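Local coordinates for N-terminal acetyltransferase B complex subunit MDM20 (Candida albicans, PDB 5K04), which forms the NatB N-terminal acetyltransferase complex together with NAT3, probably acting as its auxiliary, non-catalytic subunit, at residues A[275-280]-A[299-304]; A[293-298]-A[319-324]; A[438-443]-A[466-471]; A[460-465]-A[509-514]. All coordinates share one frame; numbering follows the deposited sequence.

Interaction 1 of 4, residues A[275-280]-A[299-304]; sequences PTRNIS and ENYYQK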
# COMPACT_ATOMS: atom_id res chain seq x y z
N PRO A 275 1.28 20.98 32.60
CA PRO A 275 1.39 21.69 31.32
C PRO A 275 1.72 20.78 30.14
O PRO A 275 2.53 21.15 29.28
CB PRO A 275 2.51 22.71 31.57
CG PRO A 275 3.33 22.13 32.67
CD PRO A 275 2.40 21.29 33.52
N THR A 276 1.10 19.60 30.07
CA THR A 276 1.36 18.68 28.98
C THR A 276 0.76 19.21 27.68
O THR A 276 -0.08 20.11 27.67
CB THR A 276 0.81 17.28 29.27
OG1 THR A 276 -0.62 17.27 29.18
CG2 THR A 276 1.25 16.81 30.66
N ARG A 277 1.26 18.66 26.56
CA ARG A 277 0.73 19.01 25.25
C ARG A 277 -0.77 18.77 25.19
O ARG A 277 -1.54 19.67 24.84
CB ARG A 277 1.46 18.20 24.17
CG ARG A 277 0.84 18.28 22.77
CD ARG A 277 1.90 18.07 21.67
NE ARG A 277 1.28 17.93 20.35
CZ ARG A 277 0.82 16.79 19.85
NH1 ARG A 277 0.91 15.67 20.55
NH2 ARG A 277 0.25 16.75 18.64
N ASN A 278 -1.20 17.55 25.53
CA ASN A 278 -2.61 17.20 25.38
C ASN A 278 -3.51 18.08 26.25
O ASN A 278 -4.62 18.44 25.84
CB ASN A 278 -2.82 15.73 25.73
CG ASN A 278 -2.49 14.80 24.55
OD1 ASN A 278 -2.35 15.24 23.41
ND2 ASN A 278 -2.39 13.51 24.85
N ILE A 279 -3.05 18.43 27.45
CA ILE A 279 -3.85 19.27 28.33
C ILE A 279 -3.86 20.71 27.82
O ILE A 279 -4.86 21.42 27.95
CB ILE A 279 -3.33 19.18 29.77
CG1 ILE A 279 -3.64 17.81 30.37
CG2 ILE A 279 -3.89 20.31 30.66
CD1 ILE A 279 -3.04 17.63 31.75
N SER A 280 -2.76 21.15 27.20
CA SER A 280 -2.71 22.50 26.66
C SER A 280 -3.69 22.66 25.51
O SER A 280 -4.39 23.67 25.42
CB SER A 280 -1.29 22.82 26.22
OG SER A 280 -0.44 22.88 27.35
N GLU A 299 -2.85 31.28 23.02
CA GLU A 299 -1.58 31.92 23.33
C GLU A 299 -0.74 31.06 24.28
O GLU A 299 0.48 30.97 24.12
CB GLU A 299 -1.83 33.31 23.92
CG GLU A 299 -2.32 34.34 22.90
CD GLU A 299 -2.91 35.60 23.54
OE1 GLU A 299 -2.88 35.71 24.79
OE2 GLU A 299 -3.41 36.48 22.80
N ASN A 300 -1.39 30.40 25.25
CA ASN A 300 -0.65 29.58 26.21
C ASN A 300 -0.07 28.33 25.55
O ASN A 300 1.04 27.91 25.87
CB ASN A 300 -1.55 29.23 27.40
CG ASN A 300 -0.97 28.12 28.30
OD1 ASN A 300 -0.13 28.38 29.17
ND2 ASN A 300 -1.44 26.87 28.11
N TYR A 301 -0.82 27.73 24.62
CA TYR A 301 -0.26 26.59 23.89
C TYR A 301 0.94 27.03 23.06
O TYR A 301 1.97 26.35 23.04
CB TYR A 301 -1.31 25.93 22.99
CG TYR A 301 -0.70 24.84 22.16
CD1 TYR A 301 -0.57 23.54 22.66
CD2 TYR A 301 -0.18 25.10 20.89
CE1 TYR A 301 0.03 22.54 21.90
CE2 TYR A 301 0.42 24.11 20.13
CZ TYR A 301 0.53 22.84 20.63
OH TYR A 301 1.12 21.87 19.86
N TYR A 302 0.82 28.17 22.37
CA TYR A 302 1.88 28.66 21.50
C TYR A 302 3.15 28.97 22.30
O TYR A 302 4.26 28.71 21.83
CB TYR A 302 1.40 29.90 20.74
CG TYR A 302 2.49 30.59 19.94
CD1 TYR A 302 2.77 30.21 18.63
CD2 TYR A 302 3.27 31.60 20.49
CE1 TYR A 302 3.77 30.83 17.89
CE2 TYR A 302 4.28 32.23 19.75
CZ TYR A 302 4.52 31.83 18.46
OH TYR A 302 5.51 32.43 17.72
N GLN A 303 3.00 29.55 23.49
CA GLN A 303 4.17 29.92 24.28
C GLN A 303 4.92 28.69 24.75
O GLN A 303 6.15 28.72 24.88
CB GLN A 303 3.76 30.76 25.50
CG GLN A 303 3.21 32.15 25.15
CD GLN A 303 4.20 33.01 24.37
OE1 GLN A 303 5.42 32.91 24.55
NE2 GLN A 303 3.68 33.87 23.50
N LYS A 304 4.20 27.60 24.99
CA LYS A 304 4.83 26.36 25.43
C LYS A 304 5.38 25.55 24.27
O LYS A 304 6.36 24.81 24.46
CB LYS A 304 3.82 25.54 26.23
CG LYS A 304 3.39 26.21 27.52
CD LYS A 304 2.41 25.37 28.30
CE LYS A 304 2.31 25.88 29.73
NZ LYS A 304 3.65 25.91 30.39
O HOH W 1 -3.32 26.11 26.45
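Van der Waals packing carries most of this contact, led by S280 and Y301, whose CA atoms lie 5.5 Å apart. S280 CB meets the edge of the Y301 ring near its plane, 3.7 Å from CD1. With CG anti to the backbone N (chi1 175°), Y301 starts its ring from beside its own carbonyl carbon. Nearer the surface, the aliphatic part of K304 covers the start of helix 277-289: its CD lies 3.9 Å from S280 OG, and its NZ comes within 3.6 Å of P275 CB.

Polar links within 275-280 fix the helix start. T276 is the N-cap, and its OG1 accepts from I279 N in a capping bond bent only to 157°. The carbonyl oxygen of T276 takes two bonds, from S280 N and from S280 OG (2.8 Å), which reach it from opposite faces; the hydroxyl stands 36° out of the carbonyl plane. Across the contact, a water joins the segments, donating to S280 O and accepting from N300 ND2 at 2.6 Å.

The charged group is R277, which runs side by side with Y301. Y301 OH lies near the guanidinium plane, 4.0 Å from R277 NE, and D314 OD2 ties the two together through a salt bridge to NE and a hydrogen bond with the hydroxyl. R277 NH2 forms a further salt bridge with E48 of the NAT3 subunit, and the R277 side chain is about 10 Å from the bound coenzyme A. The contact joins consecutive helices 277-289 and 295-305, an alpha-alpha hairpin as in TPR-related helical folds.

Interaction 2 of 4, residues A[293-298]-A[319-324]; sequences NIETSV and ELPTSF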
# COMPACT_ATOMS: atom_id res chain seq x y z
N ASN A 293 -14.01 32.22 25.26
CA ASN A 293 -13.07 32.79 24.31
C ASN A 293 -11.81 31.94 24.18
O ASN A 293 -11.18 31.57 25.17
CB ASN A 293 -12.69 34.21 24.73
CG ASN A 293 -11.44 34.69 24.04
OD1 ASN A 293 -10.37 34.78 24.65
ND2 ASN A 293 -11.56 34.98 22.75
N ILE A 294 -11.44 31.65 22.93
CA ILE A 294 -10.31 30.78 22.60
C ILE A 294 -8.95 31.41 22.92
O ILE A 294 -7.97 30.68 23.15
CB ILE A 294 -10.43 30.43 21.10
CG1 ILE A 294 -11.81 29.83 20.81
CG2 ILE A 294 -9.40 29.44 20.65
CD1 ILE A 294 -12.02 29.46 19.35
N GLU A 295 -8.87 32.74 22.99
CA GLU A 295 -7.61 33.46 22.77
C GLU A 295 -6.51 33.06 23.75
O GLU A 295 -5.40 32.71 23.33
CB GLU A 295 -7.86 34.97 22.87
CG GLU A 295 -7.94 35.67 21.55
CD GLU A 295 -7.75 37.15 21.70
OE1 GLU A 295 -8.69 37.82 22.20
OE2 GLU A 295 -6.66 37.65 21.35
N THR A 296 -6.78 33.16 25.05
CA THR A 296 -5.72 32.98 26.03
C THR A 296 -5.16 31.56 26.00
O THR A 296 -3.95 31.36 26.18
CB THR A 296 -6.23 33.32 27.44
OG1 THR A 296 -6.96 32.21 27.96
CG2 THR A 296 -7.15 34.50 27.37
N SER A 297 -6.01 30.56 25.77
CA SER A 297 -5.52 29.19 25.73
C SER A 297 -4.78 28.89 24.43
O SER A 297 -3.91 28.02 24.41
CB SER A 297 -6.66 28.20 25.98
OG SER A 297 -7.90 28.71 25.55
N VAL A 298 -5.09 29.61 23.34
CA VAL A 298 -4.27 29.50 22.14
C VAL A 298 -2.89 30.10 22.40
O VAL A 298 -1.87 29.51 22.04
CB VAL A 298 -4.96 30.17 20.94
CG1 VAL A 298 -3.93 30.50 19.85
CG2 VAL A 298 -6.02 29.28 20.38
N GLU A 319 -10.10 27.65 14.79
CA GLU A 319 -10.32 28.95 14.16
C GLU A 319 -9.59 29.98 15.00
O GLU A 319 -10.06 30.38 16.07
CB GLU A 319 -11.80 29.25 14.02
CG GLU A 319 -12.31 29.13 12.58
CD GLU A 319 -13.82 29.10 12.48
OE1 GLU A 319 -14.41 28.01 12.67
OE2 GLU A 319 -14.42 30.17 12.21
N LEU A 320 -8.43 30.38 14.53
CA LEU A 320 -7.56 31.21 15.33
C LEU A 320 -8.00 32.67 15.26
O LEU A 320 -8.36 33.16 14.19
CB LEU A 320 -6.12 31.06 14.86
CG LEU A 320 -5.75 29.59 15.06
CD1 LEU A 320 -4.42 29.23 14.40
CD2 LEU A 320 -5.74 29.25 16.55
N PRO A 321 -8.02 33.36 16.40
CA PRO A 321 -8.39 34.78 16.39
C PRO A 321 -7.38 35.61 15.61
O PRO A 321 -6.18 35.34 15.63
CB PRO A 321 -8.41 35.15 17.88
CG PRO A 321 -7.51 34.13 18.52
CD PRO A 321 -7.70 32.87 17.75
N THR A 322 -7.88 36.65 14.93
CA THR A 322 -7.01 37.50 14.12
C THR A 322 -6.03 38.30 14.98
O THR A 322 -5.01 38.76 14.46
CB THR A 322 -7.87 38.43 13.25
OG1 THR A 322 -8.76 39.19 14.07
CG2 THR A 322 -8.68 37.62 12.24
N SER A 323 -6.29 38.43 16.28
CA SER A 323 -5.34 39.08 17.17
C SER A 323 -4.09 38.23 17.40
O SER A 323 -2.97 38.76 17.45
CB SER A 323 -6.01 39.39 18.50
OG SER A 323 -6.49 38.20 19.11
N PHE A 324 -4.26 36.91 17.56
CA PHE A 324 -3.12 36.03 17.78
C PHE A 324 -2.18 36.05 16.58
O PHE A 324 -0.96 36.16 16.73
CB PHE A 324 -3.60 34.60 18.05
CG PHE A 324 -2.53 33.55 17.85
CD1 PHE A 324 -1.55 33.33 18.81
CD2 PHE A 324 -2.52 32.77 16.70
CE1 PHE A 324 -0.58 32.36 18.62
CE2 PHE A 324 -1.56 31.80 16.50
CZ PHE A 324 -0.58 31.59 17.46
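S323 OG donates to E295 OE2 across the contact, but the modelled 2.3 Å is very short, so the pairing is plausible and its geometry doubtful. The shortest sound polar bond is V298 N to I294 O at 3.1 Å, a backbone bond leading into helix 295-305 between two residues that both touch the opposite segment. A weak capping bond from E295 N to N293 OD1 also serves this helix start.

Next to the E295-S323 pair the aliphatic part of E295 crosses the ring of P321, the N-cap residue of helix 322-326, with the two CG atoms 3.4 Å apart. V298 supplies the apolar centre with both branches. Its CG1, anti to the backbone N (chi1 160°), lies over the centre of the F324 ring at 3.8 Å, a CH-pi contact only 11° off the ring normal. Its CG2 meets L320 CD2, also at 3.8 Å. I294 CD1 also approaches the carbonyl oxygen of E319.

Y302 and F346 add edge-to-face contacts to F324, while I284 of helix 277-289 packs on I294 and V298. The chemistry is thus mainly apolar: packing of V298, L320, P321 and F324 carries the contact, and the E295-S323 pairing adds a polar link whose strength cannot be judged from this model.

Interaction 3 of 4, residues A[438-443]-A[466-471]; sequences RMTQHE and YRFYLT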
# COMPACT_ATOMS: atom_id res chain seq x y z
N ARG A 438 11.31 -0.68 0.06
CA ARG A 438 11.31 -2.13 -0.01
C ARG A 438 9.93 -2.64 0.37
O ARG A 438 9.17 -1.96 1.07
CB ARG A 438 12.40 -2.75 0.88
CG ARG A 438 12.10 -2.65 2.36
CD ARG A 438 13.18 -3.34 3.19
NE ARG A 438 13.29 -4.76 2.88
CZ ARG A 438 12.58 -5.73 3.47
NH1 ARG A 438 11.69 -5.43 4.41
NH2 ARG A 438 12.76 -6.99 3.10
N MET A 439 9.61 -3.83 -0.13
CA MET A 439 8.38 -4.54 0.24
C MET A 439 7.17 -3.63 -0.00
O MET A 439 7.02 -3.09 -1.10
CB MET A 439 8.56 -5.08 1.66
CG MET A 439 9.48 -6.37 1.68
SD MET A 439 8.78 -7.64 0.61
CE MET A 439 10.19 -8.66 0.35
N THR A 440 6.28 -3.45 0.98
CA THR A 440 5.00 -2.81 0.73
C THR A 440 5.14 -1.39 0.20
O THR A 440 4.25 -0.90 -0.52
CB THR A 440 4.18 -2.84 2.02
OG1 THR A 440 4.04 -4.20 2.44
CG2 THR A 440 2.79 -2.18 1.83
N GLN A 441 6.26 -0.72 0.48
CA GLN A 441 6.47 0.62 -0.08
C GLN A 441 6.49 0.60 -1.61
O GLN A 441 6.14 1.60 -2.24
CB GLN A 441 7.75 1.22 0.47
CG GLN A 441 7.77 1.34 1.99
CD GLN A 441 9.01 2.06 2.48
OE1 GLN A 441 10.13 1.62 2.22
NE2 GLN A 441 8.82 3.18 3.15
N HIS A 442 6.89 -0.52 -2.23
CA HIS A 442 6.79 -0.61 -3.69
C HIS A 442 5.34 -0.50 -4.14
O HIS A 442 5.05 0.13 -5.16
CB HIS A 442 7.40 -1.91 -4.21
CG HIS A 442 8.88 -2.01 -4.05
ND1 HIS A 442 9.75 -1.08 -4.57
CD2 HIS A 442 9.65 -2.94 -3.44
CE1 HIS A 442 10.99 -1.43 -4.29
NE2 HIS A 442 10.96 -2.56 -3.61
N GLU A 443 4.41 -1.09 -3.38
CA GLU A 443 3.01 -1.02 -3.78
C GLU A 443 2.49 0.41 -3.72
O GLU A 443 1.64 0.80 -4.53
CB GLU A 443 2.16 -1.97 -2.92
CG GLU A 443 0.67 -1.66 -2.88
CD GLU A 443 -0.06 -2.02 -4.16
OE1 GLU A 443 0.48 -2.80 -4.98
OE2 GLU A 443 -1.21 -1.55 -4.32
N TYR A 466 8.47 -7.19 -8.62
CA TYR A 466 7.47 -8.26 -8.78
C TYR A 466 7.68 -9.39 -7.78
O TYR A 466 6.70 -9.99 -7.31
CB TYR A 466 7.49 -8.83 -10.21
CG TYR A 466 6.40 -9.86 -10.36
CD1 TYR A 466 5.08 -9.47 -10.56
CD2 TYR A 466 6.68 -11.22 -10.25
CE1 TYR A 466 4.05 -10.42 -10.66
CE2 TYR A 466 5.66 -12.17 -10.36
CZ TYR A 466 4.35 -11.77 -10.56
OH TYR A 466 3.34 -12.71 -10.64
N ARG A 467 8.94 -9.70 -7.42
CA ARG A 467 9.19 -10.74 -6.42
C ARG A 467 8.69 -10.34 -5.04
O ARG A 467 8.32 -11.21 -4.24
CB ARG A 467 10.67 -11.11 -6.38
CG ARG A 467 11.13 -11.87 -7.63
CD ARG A 467 12.58 -12.30 -7.55
NE ARG A 467 13.00 -12.97 -8.78
CZ ARG A 467 13.92 -12.50 -9.62
NH1 ARG A 467 14.52 -11.34 -9.35
NH2 ARG A 467 14.24 -13.17 -10.72
N PHE A 468 8.67 -9.03 -4.74
CA PHE A 468 8.01 -8.57 -3.53
C PHE A 468 6.53 -8.95 -3.55
O PHE A 468 5.99 -9.46 -2.57
CB PHE A 468 8.17 -7.04 -3.37
CG PHE A 468 6.91 -6.35 -2.90
CD1 PHE A 468 6.46 -6.50 -1.59
CD2 PHE A 468 6.16 -5.57 -3.77
CE1 PHE A 468 5.29 -5.90 -1.16
CE2 PHE A 468 4.99 -4.95 -3.34
CZ PHE A 468 4.55 -5.13 -2.04
N TYR A 469 5.87 -8.71 -4.69
CA TYR A 469 4.46 -9.09 -4.85
C TYR A 469 4.26 -10.59 -4.65
O TYR A 469 3.30 -11.01 -3.99
CB TYR A 469 3.96 -8.64 -6.23
CG TYR A 469 3.66 -7.15 -6.31
CD1 TYR A 469 2.52 -6.64 -5.72
CD2 TYR A 469 4.51 -6.27 -6.97
CE1 TYR A 469 2.22 -5.29 -5.77
CE2 TYR A 469 4.21 -4.89 -7.03
CZ TYR A 469 3.05 -4.42 -6.42
OH TYR A 469 2.70 -3.09 -6.43
N LEU A 470 5.16 -11.42 -5.19
CA LEU A 470 5.07 -12.86 -4.97
C LEU A 470 5.23 -13.21 -3.50
O LEU A 470 4.53 -14.08 -2.97
CB LEU A 470 6.16 -13.57 -5.78
CG LEU A 470 5.99 -13.74 -7.28
CD1 LEU A 470 7.24 -14.42 -7.86
CD2 LEU A 470 4.75 -14.57 -7.54
N THR A 471 6.16 -12.52 -2.82
CA THR A 471 6.44 -12.77 -1.40
C THR A 471 5.27 -12.32 -0.51
O THR A 471 4.86 -13.05 0.41
CB THR A 471 7.73 -12.05 -1.03
OG1 THR A 471 8.82 -12.67 -1.73
CG2 THR A 471 7.98 -12.07 0.48
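M439 O stands over the centre of the F468 ring, 3.2 Å above its plane. The adjoining M439 C and F468 CE1 are modelled too close, so the exact fit is doubtful. The same oxygen accepts from H442 N at 2.8 Å. The M439 side chain slides past F468 in the opposite direction, bringing SD to the ring's edge as a Met-aromatic contact, 4.7 Å from the centroid. H442 CB rests 3.9 Å from F468 CD2.

Beside this packing, Y469 OH donates to E443 OE1 at 2.7 Å. The hydroxyl meets the anti side of the carboxylate, 30° out of its plane, and the ring and carboxylate planes are 86° apart. The E443 chain bends at chi2 (74°), which sets the direction of CD. S505 OG also bonds OE1 and N549 ND2 bonds OE2, so this buried carboxylate is held at both oxygens.

R438, at the start of 438-443 and taking no part in the packing, bonds N26 and N28 of the NAT3 subunit. M502 of helix 489-503 covers F468, T440 and E443, while helix 506-521 packs against Y469.

Interaction 4 of 4, residues A[460-465]-A[509-514]; sequences DAWVDI and NFTVAK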
# COMPACT_ATOMS: atom_id res chain seq x y z
N ASP A 460 15.64 -5.60 -14.41
CA ASP A 460 15.94 -6.47 -13.27
C ASP A 460 15.42 -5.88 -11.97
O ASP A 460 15.00 -6.62 -11.07
CB ASP A 460 17.44 -6.72 -13.19
CG ASP A 460 17.97 -7.52 -14.39
OD1 ASP A 460 17.25 -8.43 -14.87
OD2 ASP A 460 19.11 -7.25 -14.85
N ALA A 461 15.41 -4.55 -11.85
CA ALA A 461 14.83 -3.92 -10.67
C ALA A 461 13.31 -4.14 -10.62
O ALA A 461 12.75 -4.42 -9.56
CB ALA A 461 15.16 -2.43 -10.65
N TRP A 462 12.65 -4.04 -11.78
CA TRP A 462 11.21 -4.28 -11.83
C TRP A 462 10.86 -5.73 -11.47
O TRP A 462 9.87 -5.98 -10.78
CB TRP A 462 10.66 -3.94 -13.21
CG TRP A 462 10.47 -2.48 -13.40
CD1 TRP A 462 11.22 -1.65 -14.20
CD2 TRP A 462 9.48 -1.66 -12.79
NE1 TRP A 462 10.73 -0.37 -14.12
CE2 TRP A 462 9.67 -0.35 -13.25
CE3 TRP A 462 8.44 -1.92 -11.89
CZ2 TRP A 462 8.86 0.71 -12.86
CZ3 TRP A 462 7.63 -0.85 -11.48
CH2 TRP A 462 7.85 0.44 -11.97
N VAL A 463 11.64 -6.68 -11.97
CA VAL A 463 11.43 -8.08 -11.61
C VAL A 463 11.57 -8.25 -10.10
O VAL A 463 10.83 -9.00 -9.46
CB VAL A 463 12.41 -8.98 -12.38
CG1 VAL A 463 12.39 -10.40 -11.85
CG2 VAL A 463 12.11 -8.97 -13.87
N ASP A 464 12.52 -7.52 -9.51
CA ASP A 464 12.71 -7.55 -8.06
C ASP A 464 11.48 -7.02 -7.34
O ASP A 464 11.05 -7.58 -6.32
CB ASP A 464 13.95 -6.74 -7.69
CG ASP A 464 14.43 -7.02 -6.29
OD1 ASP A 464 14.85 -8.16 -6.02
OD2 ASP A 464 14.38 -6.08 -5.46
N ILE A 465 10.88 -5.95 -7.88
CA ILE A 465 9.62 -5.44 -7.36
C ILE A 465 8.52 -6.49 -7.48
O ILE A 465 7.73 -6.69 -6.55
CB ILE A 465 9.26 -4.13 -8.08
CG1 ILE A 465 10.28 -3.05 -7.72
CG2 ILE A 465 7.88 -3.66 -7.70
CD1 ILE A 465 10.03 -1.72 -8.36
N ASN A 509 -0.18 -4.41 -11.56
CA ASN A 509 -0.38 -4.54 -13.00
C ASN A 509 0.54 -3.61 -13.78
O ASN A 509 1.05 -3.98 -14.84
CB ASN A 509 -1.85 -4.30 -13.30
CG ASN A 509 -2.72 -5.50 -12.90
OD1 ASN A 509 -2.46 -6.62 -13.35
ND2 ASN A 509 -3.71 -5.27 -12.04
N PHE A 510 0.80 -2.42 -13.24
CA PHE A 510 1.82 -1.56 -13.84
C PHE A 510 3.19 -2.24 -13.82
O PHE A 510 3.94 -2.16 -14.80
CB PHE A 510 1.91 -0.22 -13.10
CG PHE A 510 2.89 0.70 -13.72
CD1 PHE A 510 2.65 1.20 -14.98
CD2 PHE A 510 4.06 1.01 -13.08
CE1 PHE A 510 3.56 2.02 -15.58
CE2 PHE A 510 4.98 1.83 -13.67
CZ PHE A 510 4.74 2.33 -14.92
N THR A 511 3.52 -2.90 -12.70
CA THR A 511 4.78 -3.64 -12.60
C THR A 511 4.88 -4.69 -13.70
O THR A 511 5.93 -4.82 -14.35
CB THR A 511 4.89 -4.27 -11.20
OG1 THR A 511 5.00 -3.24 -10.21
CG2 THR A 511 6.09 -5.17 -11.11
N VAL A 512 3.80 -5.44 -13.95
CA VAL A 512 3.80 -6.45 -15.02
C VAL A 512 3.87 -5.78 -16.39
O VAL A 512 4.66 -6.20 -17.25
CB VAL A 512 2.56 -7.37 -14.90
CG1 VAL A 512 2.46 -8.33 -16.09
CG2 VAL A 512 2.56 -8.16 -13.58
N ALA A 513 3.08 -4.72 -16.60
CA ALA A 513 3.11 -4.01 -17.88
C ALA A 513 4.50 -3.47 -18.19
O ALA A 513 4.97 -3.54 -19.33
CB ALA A 513 2.11 -2.85 -17.86
N LYS A 514 5.18 -2.94 -17.17
CA LYS A 514 6.50 -2.35 -17.33
C LYS A 514 7.55 -3.41 -17.64
O LYS A 514 8.45 -3.19 -18.46
CB LYS A 514 6.86 -1.58 -16.06
CG LYS A 514 8.03 -0.67 -16.22
CD LYS A 514 7.64 0.65 -16.87
CE LYS A 514 8.83 1.61 -16.79
NZ LYS A 514 8.52 2.93 -17.37
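W462 and K514 form the tight part of an antiparallel helix packing in an all-helical fold, probably TPR-related. The short segments of helices 456-485 and 506-521 run at 149° to each other, with axes 9.5 Å apart at closest approach. K514 lays its CG over one face of the indole, 3.4 Å from both NE1 and CE2, in a CH-pi contact with the five-membered ring. The lysine chain leaves with CG anti to the backbone N and bends at chi2 (81°), which places CD beside CZ2 of W462; farther along, CE comes 3.8 Å from NE1. The lysine methylene groups thus pack on the indole along much of their length.

The six-membered end of the indole is held less closely. Its CH2 touches F510 CE2 at 3.6 Å, but the pair is oblique, with the planes 79° apart. F510 marks the more open side: it is partly exposed, whereas the other residues that touch are buried. T511 OG1 faces the indole edge near its plane and lies 3.8 Å from both W462 CZ3 and I465 CG2, two side chains of the opposite helix; its hydrogen-bond partners are S507 O and N446 ND2. L449 and I518 add to the packing round W462. At the end of the lysine, NZ is hydrogen-bonded to the carbonyl oxygens of T450 and T452.

Overall arrangement
The four contacts form two pairs in one all-helical chain. Interactions 1 and 2 share helix 295-305 at the periphery, with centres about 13 Å apart, and join where Y302 packs on F324; both are partly buried. Interactions 3 and 4 share helix 456-485 near the chain centre, about 10 Å apart, and meet through Y469 and T511; both are buried and aromatic-rich. The pairs are separate: interactions 1 and 3 approach no closer than about 22 Å between nearest atoms. Both nevertheless border NAT3, whereas interactions 2 and 4 have no contact with it. Interaction 1 adds a water bridge to packing, interaction 2 is mainly apolar, interaction 3 adds a tyrosine-carboxylate bond, and interaction 4 relies on packing alone.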